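Local coordinates for protein N-terminal cyanobactin protease (Planktothrix agardhii NIES-596, PDB 4H6W) that probably acts as a subtilisin-like serine endopeptidase in prenylagaramide maturation, this chain being the N-terminal protease part of a longer protein, at residues K22-V27 against N117-I122; Q199-P204 against A256-A261; A235-L240 against D284-L289; R244-D249 against H288-T293. All blocks are in the same frame, centred on the assembly; numbering follows the deposited sequence.

Interaction 1: residues K22-V27 against N117-I122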
loop_
_atom_site.group_PDB
_atom_site.type_symbol
_atom_site.label_atom_id
_atom_site.label_comp_id
_atom_site.label_asym_id
_atom_site.label_seq_id
_atom_site.Cartn_x
_atom_site.Cartn_y
_atom_site.Cartn_z
ATOM N N LYS A 22 15.096 -0.649 10.140
ATOM C CA LYS A 22 15.227 0.810 10.083
ATOM C C LYS A 22 14.144 1.449 9.219
ATOM O O LYS A 22 14.058 2.670 9.131
ATOM C CB LYS A 22 16.610 1.227 9.569
ATOM C CG LYS A 22 17.785 0.672 10.362
ATOM C CD LYS A 22 19.057 1.406 9.977
ATOM C CE LYS A 22 20.267 0.490 9.979
ATOM N NZ LYS A 22 21.239 0.952 8.945
ATOM N N ILE A 23 13.328 0.616 8.577
ATOM C CA ILE A 23 12.281 1.088 7.699
ATOM C C ILE A 23 10.927 0.783 8.305
ATOM O O ILE A 23 10.602 -0.375 8.586
ATOM C CB ILE A 23 12.409 0.494 6.277
ATOM C CG1 ILE A 23 13.664 1.036 5.588
ATOM C CG2 ILE A 23 11.166 0.772 5.442
ATOM C CD1 ILE A 23 13.803 2.548 5.625
ATOM N N CYS A 24 10.141 1.833 8.505
ATOM C CA CYS A 24 8.872 1.712 9.175
ATOM C C CYS A 24 7.714 1.911 8.228
ATOM O O CYS A 24 7.681 2.886 7.475
ATOM C CB CYS A 24 8.770 2.719 10.310
ATOM S SG CYS A 24 7.257 2.451 11.241
ATOM N N VAL A 25 6.773 0.967 8.278
ATOM C CA VAL A 25 5.521 1.036 7.527
ATOM C C VAL A 25 4.355 1.127 8.510
ATOM O O VAL A 25 4.208 0.279 9.383
ATOM C CB VAL A 25 5.344 -0.190 6.595
ATOM C CG1 VAL A 25 3.967 -0.203 5.945
ATOM C CG2 VAL A 25 6.415 -0.205 5.513
ATOM N N ALA A 26 3.546 2.171 8.378
ATOM C CA ALA A 26 2.366 2.343 9.229
ATOM C C ALA A 26 1.141 1.824 8.500
ATOM O O ALA A 26 0.966 2.099 7.319
ATOM C CB ALA A 26 2.179 3.805 9.591
ATOM N N VAL A 27 0.300 1.066 9.198
ATOM C CA VAL A 27 -0.948 0.586 8.608
ATOM C C VAL A 27 -2.112 1.309 9.267
ATOM O O VAL A 27 -2.371 1.127 10.457
ATOM C CB VAL A 27 -1.107 -0.943 8.719
ATOM C CG1 VAL A 27 -2.444 -1.368 8.140
ATOM C CG2 VAL A 27 0.045 -1.672 8.020
ATOM N N ASN A 117 5.886 9.374 14.608
ATOM C CA ASN A 117 6.445 8.148 15.168
ATOM C C ASN A 117 7.438 7.451 14.223
ATOM O O ASN A 117 7.833 6.298 14.441
ATOM C CB ASN A 117 5.322 7.217 15.644
ATOM C CG ASN A 117 4.646 7.732 16.918
ATOM O OD1 ASN A 117 4.969 7.281 18.027
ATOM N ND2 ASN A 117 3.728 8.700 16.770
ATOM N N GLY A 118 7.829 8.174 13.172
ATOM C CA GLY A 118 8.876 7.750 12.251
ATOM C C GLY A 118 8.504 6.728 11.191
ATOM O O GLY A 118 9.345 5.910 10.805
ATOM N N ALA A 119 7.258 6.750 10.724
ATOM C CA ALA A 119 6.879 5.912 9.592
ATOM C C ALA A 119 7.524 6.471 8.320
ATOM O O ALA A 119 7.590 7.689 8.134
ATOM C CB ALA A 119 5.367 5.816 9.452
ATOM N N ASN A 120 8.027 5.587 7.462
ATOM C CA ASN A 120 8.575 6.001 6.168
ATOM C C ASN A 120 7.547 5.872 5.054
ATOM O O ASN A 120 7.546 6.649 4.083
ATOM C CB ASN A 120 9.793 5.150 5.830
ATOM C CG ASN A 120 10.884 5.298 6.849
ATOM O OD1 ASN A 120 11.487 6.365 6.960
ATOM N ND2 ASN A 120 11.140 4.239 7.615
ATOM N N ILE A 121 6.698 4.858 5.207
ATOM C CA ILE A 121 5.612 4.579 4.296
ATOM C C ILE A 121 4.312 4.523 5.084
ATOM O O ILE A 121 4.264 3.927 6.160
ATOM C CB ILE A 121 5.834 3.237 3.584
ATOM C CG1 ILE A 121 7.023 3.360 2.640
ATOM C CG2 ILE A 121 4.594 2.812 2.815
ATOM C CD1 ILE A 121 7.554 2.030 2.188
ATOM N N ILE A 122 3.266 5.140 4.546
ATOM C CA ILE A 122 1.948 5.064 5.165
ATOM C C ILE A 122 0.976 4.393 4.208
ATOM O O ILE A 122 0.745 4.901 3.107
ATOM C CB ILE A 122 1.419 6.453 5.598
ATOM C CG1 ILE A 122 2.298 7.026 6.724
ATOM C CG2 ILE A 122 -0.040 6.356 6.040
ATOM C CD1 ILE A 122 2.035 8.485 7.034
HETATM O O HOH W 1 11.716 4.347 10.362
#
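Cys24 lies against the turn that leads from a helix into the strand beside it. Its CB is 3.3 Å from Gly118 O and also rests near Ala119 CA. Beyond CB, SG stands anti to the backbone N (chi1 -174°), where it meets Ala119 CA at 3.9 Å and comes loosely near the methyl of the same alanine. Lacking a side chain, Gly118 readily takes the positive phi of the Schellman motif that ends helix 104-116. Past it the chains pair in parallel. Cys24 O accepts two backbone donors, Asn120 N at 2.7 Å and Ile121 N at 3.2 Å, and Ala26 N then reaches Ile121 O at 2.9 Å. This is a central strand pair of the subtilase sheet: strand 88-91, helix 104-116 and strand 121-124 make a beta-alpha-beta crossover that steps over strand 24-28. Each face suits its cover. Val25 CG2 lies beside Ile121 CB (4.0 Å), the two branched side chains pointing the same way under helix 223-243. On the other face the methyls of Ala26 and Ala119 touch at 3.8 Å, small enough for helix 104-116 to lie close. Asn120 crosses Ile23 at about a right angle, its amide end lying near the backbone of Ile23 and Cys24. An alanine here would probably open a gap beside Ile23 CD1 and leave Cys24 N without a polar side-chain neighbour on this side. Farther out, a water donates to both Lys22 O and Gly118 O, joining the two chains before the strand pairing begins.

Interaction 2: residues Q199-P204 against A256-A261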
loop_
_atom_site.group_PDB
_atom_site.type_symbol
_atom_site.label_atom_id
_atom_site.label_comp_id
_atom_site.label_asym_id
_atom_site.label_seq_id
_atom_site.Cartn_x
_atom_site.Cartn_y
_atom_site.Cartn_z
ATOM N N GLN A 199 -0.825 9.296 -11.098
ATOM C CA GLN A 199 -0.091 8.840 -9.917
ATOM C C GLN A 199 -0.449 7.438 -9.436
ATOM O O GLN A 199 -0.152 7.070 -8.297
ATOM C CB GLN A 199 -0.255 9.859 -8.783
ATOM C CG GLN A 199 -1.703 10.099 -8.395
ATOM C CD GLN A 199 -1.873 11.265 -7.447
ATOM O OE1 GLN A 199 -1.314 12.342 -7.668
ATOM N NE2 GLN A 199 -2.648 11.060 -6.381
ATOM N N GLY A 200 -1.089 6.659 -10.291
ATOM C CA GLY A 200 -1.547 5.356 -9.856
ATOM C C GLY A 200 -0.896 4.247 -10.640
ATOM O O GLY A 200 -0.556 4.431 -11.807
ATOM N N ILE A 201 -0.705 3.106 -9.985
ATOM C CA ILE A 201 -0.316 1.869 -10.650
ATOM C C ILE A 201 -1.278 0.738 -10.283
ATOM O O ILE A 201 -1.986 0.809 -9.271
ATOM C CB ILE A 201 1.130 1.426 -10.303
ATOM C CG1 ILE A 201 1.301 1.192 -8.799
ATOM C CG2 ILE A 201 2.150 2.420 -10.820
ATOM C CD1 ILE A 201 2.701 0.749 -8.419
ATOM N N LEU A 202 -1.293 -0.307 -11.106
ATOM C CA LEU A 202 -2.017 -1.534 -10.782
ATOM C C LEU A 202 -1.109 -2.538 -10.100
ATOM O O LEU A 202 0.002 -2.792 -10.570
ATOM C CB LEU A 202 -2.611 -2.171 -12.038
ATOM C CG LEU A 202 -3.705 -1.382 -12.762
ATOM C CD1 LEU A 202 -4.186 -2.163 -13.978
ATOM C CD2 LEU A 202 -4.862 -1.047 -11.821
ATOM N N ALA A 203 -1.596 -3.096 -8.991
ATOM C CA ALA A 203 -0.953 -4.229 -8.305
ATOM C C ALA A 203 -1.961 -5.376 -8.088
ATOM O O ALA A 203 -3.184 -5.145 -8.094
ATOM C CB ALA A 203 -0.374 -3.778 -6.983
ATOM N N PRO A 204 -1.462 -6.618 -7.893
ATOM C CA PRO A 204 -2.391 -7.749 -7.724
ATOM C C PRO A 204 -3.438 -7.466 -6.659
ATOM O O PRO A 204 -3.100 -7.049 -5.545
ATOM C CB PRO A 204 -1.466 -8.889 -7.286
ATOM C CG PRO A 204 -0.166 -8.565 -7.952
ATOM C CD PRO A 204 -0.051 -7.062 -7.854
ATOM N N ALA A 256 10.173 5.963 -8.989
ATOM C CA ALA A 256 10.702 4.732 -9.564
ATOM C C ALA A 256 9.569 3.736 -9.813
ATOM O O ALA A 256 9.465 3.170 -10.902
ATOM C CB ALA A 256 11.771 4.129 -8.657
ATOM N N LEU A 257 8.718 3.540 -8.811
ATOM C CA LEU A 257 7.530 2.688 -8.959
ATOM C C LEU A 257 6.626 3.155 -10.088
ATOM O O LEU A 257 6.151 2.333 -10.871
ATOM C CB LEU A 257 6.739 2.584 -7.648
ATOM C CG LEU A 257 7.359 1.730 -6.533
ATOM C CD1 LEU A 257 6.597 1.926 -5.226
ATOM C CD2 LEU A 257 7.396 0.255 -6.912
ATOM N N LEU A 258 6.393 4.464 -10.187
ATOM C CA LEU A 258 5.549 4.998 -11.262
ATOM C C LEU A 258 6.211 4.900 -12.638
ATOM O O LEU A 258 5.562 4.503 -13.607
ATOM C CB LEU A 258 5.121 6.442 -10.973
ATOM C CG LEU A 258 4.063 6.677 -9.889
ATOM C CD1 LEU A 258 3.886 8.161 -9.597
ATOM C CD2 LEU A 258 2.726 6.066 -10.275
ATOM N N ALA A 259 7.497 5.264 -12.703
ATOM C CA ALA A 259 8.268 5.288 -13.943
ATOM C C ALA A 259 8.513 3.885 -14.510
ATOM O O ALA A 259 8.688 3.706 -15.716
ATOM C CB ALA A 259 9.592 5.988 -13.705
ATOM N N SER A 260 8.529 2.889 -13.633
ATOM C CA SER A 260 8.732 1.515 -14.049
ATOM C C SER A 260 7.426 0.755 -14.345
ATOM O O SER A 260 7.477 -0.412 -14.744
ATOM C CB SER A 260 9.501 0.779 -12.970
ATOM O OG SER A 260 8.690 0.581 -11.811
ATOM N N ALA A 261 6.262 1.378 -14.150
ATOM C CA ALA A 261 5.007 0.666 -14.416
ATOM C C ALA A 261 4.883 0.271 -15.907
ATOM O O ALA A 261 5.121 1.100 -16.776
ATOM C CB ALA A 261 3.819 1.501 -13.972
#
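Ile201 drives a single methyl, CG2, between Leu258 and Ala261, and the tight part of the contact gathers round that atom. It sits 3.7 Å from Leu258 CD2 and 3.7 Å from Ala261 CB, with Leu257 O only slightly farther at 4.0 Å. The first torsion explains the choice of branch: CG1 takes the crowded position between the backbone N and the carbonyl carbon (chi1 60°), while CG2 stands anti to the carbonyl carbon and faces the helix end. A beta-branched residue suits this place, since it can offer one methyl here and send its other branch elsewhere; Ala261, coming just after the helix, is small enough to close in from the second side. Strand 200-204 is the outermost strand at one end of the seven-stranded parallel sheet of the subtilase fold, and the C-terminal end of helix 250-259 packs on it here, Val230 of helix 223-243 touching both Ile201 and Leu257. Toward Gln199 the contact is still close but lies nearer solvent, Gln199 and Leu258 both being partly exposed. Leu258 crosses Ile201 obliquely and lays CD2 against main chain, 3.6 Å from Gln199 C, with its CD1 near Gln199 CA at 4.0 Å. The CB of Gln199 points away from the helix, and its NE2 is bonded instead to Ala169 O and Leu171 O.

Interaction 3: residues A235-L240 against D284-L289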
loop_
_atom_site.group_PDB
_atom_site.type_symbol
_atom_site.label_atom_id
_atom_site.label_comp_id
_atom_site.label_asym_id
_atom_site.label_seq_id
_atom_site.Cartn_x
_atom_site.Cartn_y
_atom_site.Cartn_z
ATOM N N ALA A 235 8.703 -0.637 0.763
ATOM C CA ALA A 235 9.573 -0.873 1.918
ATOM C C ALA A 235 10.797 -1.721 1.528
ATOM O O ALA A 235 11.923 -1.416 1.933
ATOM C CB ALA A 235 8.812 -1.503 3.058
ATOM N N LEU A 236 10.590 -2.749 0.707
ATOM C CA LEU A 236 11.719 -3.547 0.230
ATOM C C LEU A 236 12.719 -2.668 -0.485
ATOM O O LEU A 236 13.926 -2.806 -0.302
ATOM C CB LEU A 236 11.248 -4.687 -0.671
ATOM C CG LEU A 236 10.479 -5.804 0.046
ATOM C CD1 LEU A 236 10.203 -6.955 -0.902
ATOM C CD2 LEU A 236 11.259 -6.271 1.281
ATOM N N LEU A 237 12.209 -1.732 -1.275
ATOM C CA LEU A 237 13.066 -0.886 -2.073
ATOM C C LEU A 237 13.852 0.090 -1.208
ATOM O O LEU A 237 15.016 0.395 -1.501
ATOM C CB LEU A 237 12.234 -0.152 -3.119
ATOM C CG LEU A 237 11.715 -1.018 -4.276
ATOM C CD1 LEU A 237 10.811 -0.183 -5.166
ATOM C CD2 LEU A 237 12.866 -1.619 -5.077
ATOM N N LEU A 238 13.226 0.579 -0.139
ATOM C CA LEU A 238 13.928 1.442 0.809
ATOM C C LEU A 238 15.015 0.657 1.551
ATOM O O LEU A 238 16.093 1.193 1.806
ATOM C CB LEU A 238 12.964 2.113 1.795
ATOM C CG LEU A 238 12.050 3.235 1.268
ATOM C CD1 LEU A 238 10.896 3.539 2.222
ATOM C CD2 LEU A 238 12.837 4.503 0.939
ATOM N N SER A 239 14.734 -0.602 1.885
ATOM C CA SER A 239 15.704 -1.465 2.582
ATOM C C SER A 239 16.903 -1.736 1.679
ATOM O O SER A 239 18.046 -1.793 2.152
ATOM C CB SER A 239 15.067 -2.794 2.983
ATOM O OG SER A 239 13.888 -2.585 3.750
ATOM N N LEU A 240 16.618 -1.882 0.378
ATOM C CA LEU A 240 17.627 -2.133 -0.639
ATOM C C LEU A 240 18.595 -0.941 -0.792
ATOM O O LEU A 240 19.808 -1.128 -0.972
ATOM C CB LEU A 240 16.943 -2.478 -1.958
ATOM C CG LEU A 240 17.836 -2.757 -3.166
ATOM C CD1 LEU A 240 18.652 -4.025 -2.949
ATOM C CD2 LEU A 240 16.999 -2.870 -4.436
ATOM N N ASP A 284 12.105 -3.526 -13.019
ATOM C CA ASP A 284 12.294 -2.209 -13.590
ATOM C C ASP A 284 12.294 -1.093 -12.532
ATOM O O ASP A 284 13.068 -0.140 -12.654
ATOM C CB ASP A 284 11.262 -1.974 -14.684
ATOM C CG ASP A 284 11.452 -2.908 -15.881
ATOM O OD1 ASP A 284 12.490 -3.608 -15.958
ATOM O OD2 ASP A 284 10.566 -2.946 -16.762
ATOM N N ALA A 285 11.476 -1.234 -11.483
ATOM C CA ALA A 285 11.527 -0.315 -10.332
ATOM C C ALA A 285 12.913 -0.253 -9.685
ATOM O O ALA A 285 13.452 0.831 -9.415
ATOM C CB ALA A 285 10.471 -0.683 -9.308
ATOM N N ILE A 286 13.503 -1.422 -9.449
ATOM C CA ILE A 286 14.885 -1.508 -8.959
ATOM C C ILE A 286 15.834 -0.764 -9.908
ATOM O O ILE A 286 16.637 0.073 -9.476
ATOM C CB ILE A 286 15.313 -2.985 -8.803
ATOM C CG1 ILE A 286 14.395 -3.674 -7.786
ATOM C CG2 ILE A 286 16.792 -3.092 -8.414
ATOM C CD1 ILE A 286 14.389 -5.192 -7.834
ATOM N N GLU A 287 15.714 -1.062 -11.205
ATOM C CA GLU A 287 16.569 -0.464 -12.222
ATOM C C GLU A 287 16.468 1.057 -12.207
ATOM O O GLU A 287 17.487 1.730 -12.178
ATOM C CB GLU A 287 16.241 -1.018 -13.608
ATOM C CG GLU A 287 17.189 -0.535 -14.701
ATOM C CD GLU A 287 17.054 -1.307 -16.011
ATOM O OE1 GLU A 287 17.210 -2.559 -16.006
ATOM O OE2 GLU A 287 16.816 -0.661 -17.057
ATOM N N HIS A 288 15.242 1.587 -12.204
ATOM C CA HIS A 288 15.025 3.024 -12.143
ATOM C C HIS A 288 15.527 3.701 -10.865
ATOM O O HIS A 288 15.957 4.849 -10.899
ATOM C CB HIS A 288 13.553 3.335 -12.345
ATOM C CG HIS A 288 13.146 3.361 -13.782
ATOM N ND1 HIS A 288 11.940 2.872 -14.220
ATOM C CD2 HIS A 288 13.797 3.804 -14.882
ATOM C CE1 HIS A 288 11.861 3.017 -15.530
ATOM N NE2 HIS A 288 12.976 3.578 -15.956
ATOM N N LEU A 289 15.460 2.991 -9.739
ATOM C CA LEU A 289 15.839 3.556 -8.453
ATOM C C LEU A 289 17.340 3.488 -8.213
ATOM O O LEU A 289 17.969 4.470 -7.798
ATOM C CB LEU A 289 15.107 2.826 -7.343
ATOM C CG LEU A 289 15.426 3.238 -5.907
ATOM C CD1 LEU A 289 14.915 4.649 -5.639
ATOM C CD2 LEU A 289 14.823 2.213 -4.936
#
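Ala235 O is gripped twice from one residue: Ser239 N donates to it at 2.9 Å in the ordinary helical bond, and Ser239 OG adds a second bond of 2.9 Å from above the carbonyl plane. The serine thus satisfies its hydroxyl within its own helix, on a side turned from helix 284-289, and the contact itself is made by aliphatic side chains, without a hydrogen bond. Leu237 carries most of it. Its CD2 meets Ile286 CG1 at 3.7 Å, the two side chains crossing at a slant, while CD1 approaches Ala285 CB at 4.2 Å. Residues 235-240 belong to helix 223-243, which in the subtilase fold carries the predicted catalytic Ser224 near its start; the short helix 282-289, near the C-terminal end of the model, covers its later turns. The segment axes come no closer than 11.2 Å and cross at -40°, a spacing that the leucine and isoleucine side chains span. Leu289, with CG anti to its backbone N (chi1 177°), lays CD2 on Leu237 CB at 3.9 Å. One turn beyond Leu237, Leu240 meets Ile286 at about a right angle, CD2 against CG2 at 4.0 Å.

Interaction 4: residues R244-D249 against H288-T293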
loop_
_atom_site.group_PDB
_atom_site.type_symbol
_atom_site.label_atom_id
_atom_site.label_comp_id
_atom_site.label_asym_id
_atom_site.label_seq_id
_atom_site.Cartn_x
_atom_site.Cartn_y
_atom_site.Cartn_z
ATOM N N ARG A 244 22.687 -0.849 0.044
ATOM C CA ARG A 244 23.681 -0.346 -0.890
ATOM C C ARG A 244 24.396 0.915 -0.419
ATOM O O ARG A 244 25.144 1.515 -1.183
ATOM C CB ARG A 244 23.051 -0.122 -2.254
ATOM C CG ARG A 244 22.773 -1.405 -3.006
ATOM C CD ARG A 244 21.776 -1.120 -4.108
ATOM N NE ARG A 244 22.058 0.150 -4.784
ATOM C CZ ARG A 244 22.807 0.273 -5.881
ATOM N NH1 ARG A 244 23.357 -0.804 -6.436
ATOM N NH2 ARG A 244 23.005 1.475 -6.421
ATOM N N GLY A 245 24.176 1.310 0.832
ATOM C CA GLY A 245 24.809 2.499 1.384
ATOM C C GLY A 245 24.238 3.791 0.825
ATOM O O GLY A 245 24.864 4.846 0.921
ATOM N N GLU A 246 23.049 3.711 0.235
ATOM C CA GLU A 246 22.328 4.895 -0.239
ATOM C C GLU A 246 21.333 5.339 0.842
ATOM O O GLU A 246 20.903 4.525 1.656
ATOM C CB GLU A 246 21.634 4.589 -1.576
ATOM C CG GLU A 246 22.613 4.320 -2.719
ATOM C CD GLU A 246 21.985 3.665 -3.950
ATOM O OE1 GLU A 246 20.958 2.960 -3.817
ATOM O OE2 GLU A 246 22.528 3.835 -5.069
ATOM N N LYS A 247 20.999 6.627 0.891
ATOM C CA LYS A 247 19.957 7.087 1.832
ATOM C C LYS A 247 18.559 6.606 1.393
ATOM O O LYS A 247 18.191 6.737 0.226
ATOM C CB LYS A 247 19.989 8.607 2.030
ATOM C CG LYS A 247 20.717 9.369 0.931
ATOM C CD LYS A 247 20.526 10.882 1.032
ATOM C CE LYS A 247 21.216 11.600 -0.128
ATOM N NZ LYS A 247 20.386 12.701 -0.714
ATOM N N PRO A 248 17.792 6.013 2.319
ATOM C CA PRO A 248 16.437 5.623 1.945
ATOM C C PRO A 248 15.639 6.873 1.569
ATOM O O PRO A 248 15.572 7.811 2.355
ATOM C CB PRO A 248 15.889 4.970 3.228
ATOM C CG PRO A 248 16.721 5.523 4.340
ATOM C CD PRO A 248 18.080 5.756 3.745
ATOM N N ASP A 249 15.075 6.908 0.364
ATOM C CA ASP A 249 14.346 8.086 -0.108
ATOM C C ASP A 249 12.954 7.733 -0.663
ATOM O O ASP A 249 12.816 7.400 -1.849
ATOM C CB ASP A 249 15.182 8.806 -1.157
ATOM C CG ASP A 249 14.684 10.223 -1.453
ATOM O OD1 ASP A 249 13.481 10.541 -1.242
ATOM O OD2 ASP A 249 15.517 11.021 -1.927
ATOM N N HIS A 288 15.242 1.587 -12.204
ATOM C CA HIS A 288 15.025 3.024 -12.143
ATOM C C HIS A 288 15.527 3.701 -10.865
ATOM O O HIS A 288 15.957 4.849 -10.899
ATOM C CB HIS A 288 13.553 3.335 -12.345
ATOM C CG HIS A 288 13.146 3.361 -13.782
ATOM N ND1 HIS A 288 11.940 2.872 -14.220
ATOM C CD2 HIS A 288 13.797 3.804 -14.882
ATOM C CE1 HIS A 288 11.861 3.017 -15.530
ATOM N NE2 HIS A 288 12.976 3.578 -15.956
ATOM N N LEU A 289 15.460 2.991 -9.739
ATOM C CA LEU A 289 15.839 3.556 -8.453
ATOM C C LEU A 289 17.340 3.488 -8.213
ATOM O O LEU A 289 17.969 4.470 -7.798
ATOM C CB LEU A 289 15.107 2.826 -7.343
ATOM C CG LEU A 289 15.426 3.238 -5.907
ATOM C CD1 LEU A 289 14.915 4.649 -5.639
ATOM C CD2 LEU A 289 14.823 2.213 -4.936
ATOM N N THR A 290 17.907 2.320 -8.464
ATOM C CA THR A 290 19.332 2.105 -8.267
ATOM C C THR A 290 19.994 2.097 -9.636
ATOM O O THR A 290 19.378 2.433 -10.654
ATOM C CB THR A 290 19.586 0.752 -7.558
ATOM O OG1 THR A 290 19.272 -0.340 -8.445
ATOM C CG2 THR A 290 18.727 0.638 -6.283
ATOM N N GLY A 291 21.240 1.693 -9.711
ATOM C CA GLY A 291 21.737 1.472 -11.057
ATOM C C GLY A 291 21.263 0.164 -11.682
ATOM O O GLY A 291 21.151 0.077 -12.887
ATOM N N GLU A 292 20.956 -0.824 -10.841
ATOM C CA GLU A 292 21.097 -2.250 -11.168
ATOM C C GLU A 292 20.051 -2.861 -12.072
ATOM O O GLU A 292 18.890 -2.485 -12.022
ATOM C CB GLU A 292 21.116 -3.083 -9.887
ATOM C CG GLU A 292 22.234 -2.790 -8.909
ATOM C CD GLU A 292 22.043 -3.554 -7.607
ATOM O OE1 GLU A 292 22.254 -4.790 -7.595
ATOM O OE2 GLU A 292 21.670 -2.919 -6.595
ATOM N N THR A 293 20.484 -3.854 -12.850
ATOM C CA THR A 293 19.601 -4.685 -13.677
ATOM C C THR A 293 19.589 -6.131 -13.178
ATOM O O THR A 293 18.647 -6.548 -12.497
ATOM C CB THR A 293 20.011 -4.646 -15.166
ATOM O OG1 THR A 293 19.914 -3.300 -15.654
ATOM C CG2 THR A 293 19.115 -5.544 -16.008
#
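A surface salt-bridge network of Arg244, Glu246 and Glu292 joins the chain just after two helix ends, and the arginine stands at its middle. Arg244 grips Glu246 side-on with two nitrogens: NE donates to OE1 at 3.2 Å in a nearly straight bond, and NH2 donates to OE2 at 2.8 Å. Both carboxylate oxygens are met from above their plane. Across the contact, Arg244 NH1 lies 2.7 Å from Glu292 OE2, a salt bridge whose hydrogen bond is weak because it is bent to 122°. The two side chains slide past each other in opposite directions, their flat ends tilted by 21°. A bend at chi3 (41°) turns NE out of the chain's extended course. Thr290 CB sits over one guanidinium face, 3.5 Å above the plane and toward the rim, and Thr290 OG1 accepts Glu292 N at 3.0 Å in an ST turn, while also bonding Ile286 O. A leucine in place of Arg244 would probably leave Glu246 and Glu292 without the positive charge between them, and free Glu292 to swing away. Gly245, with its positive phi, completes the Schellman motif ending helix 223-243, and Asp249 then caps the start of helix 250-259. The network therefore bridges the loop joining those two helices to the end of helix 282-289, whose Leu289 packs against side chains of both.

In the fold
Helix 223-243 connects most of the set. Interaction 1 lies beneath it: Ile121 CD1 is 3.7 Å from Leu238 CD1, and Val25 CG2 packs on Ala235 CB at the same distance, so sheet and helix meet where interaction 3 begins. Interactions 3 and 4 have centres 6 Å apart and share His288 and Leu289; interaction 3 uses the buried flank of helix 282-289 and interaction 4 the surface just past its end. Interaction 2 touches both through the end of helix 250-259, Ser260 pressing on Ala285 and His288. Of the four, interaction 1 comes nearest the predicted charge relay, the side chain of Ala26 being about 10 Å from that of Asp29; interactions 2, 3 and 4 lie away from it.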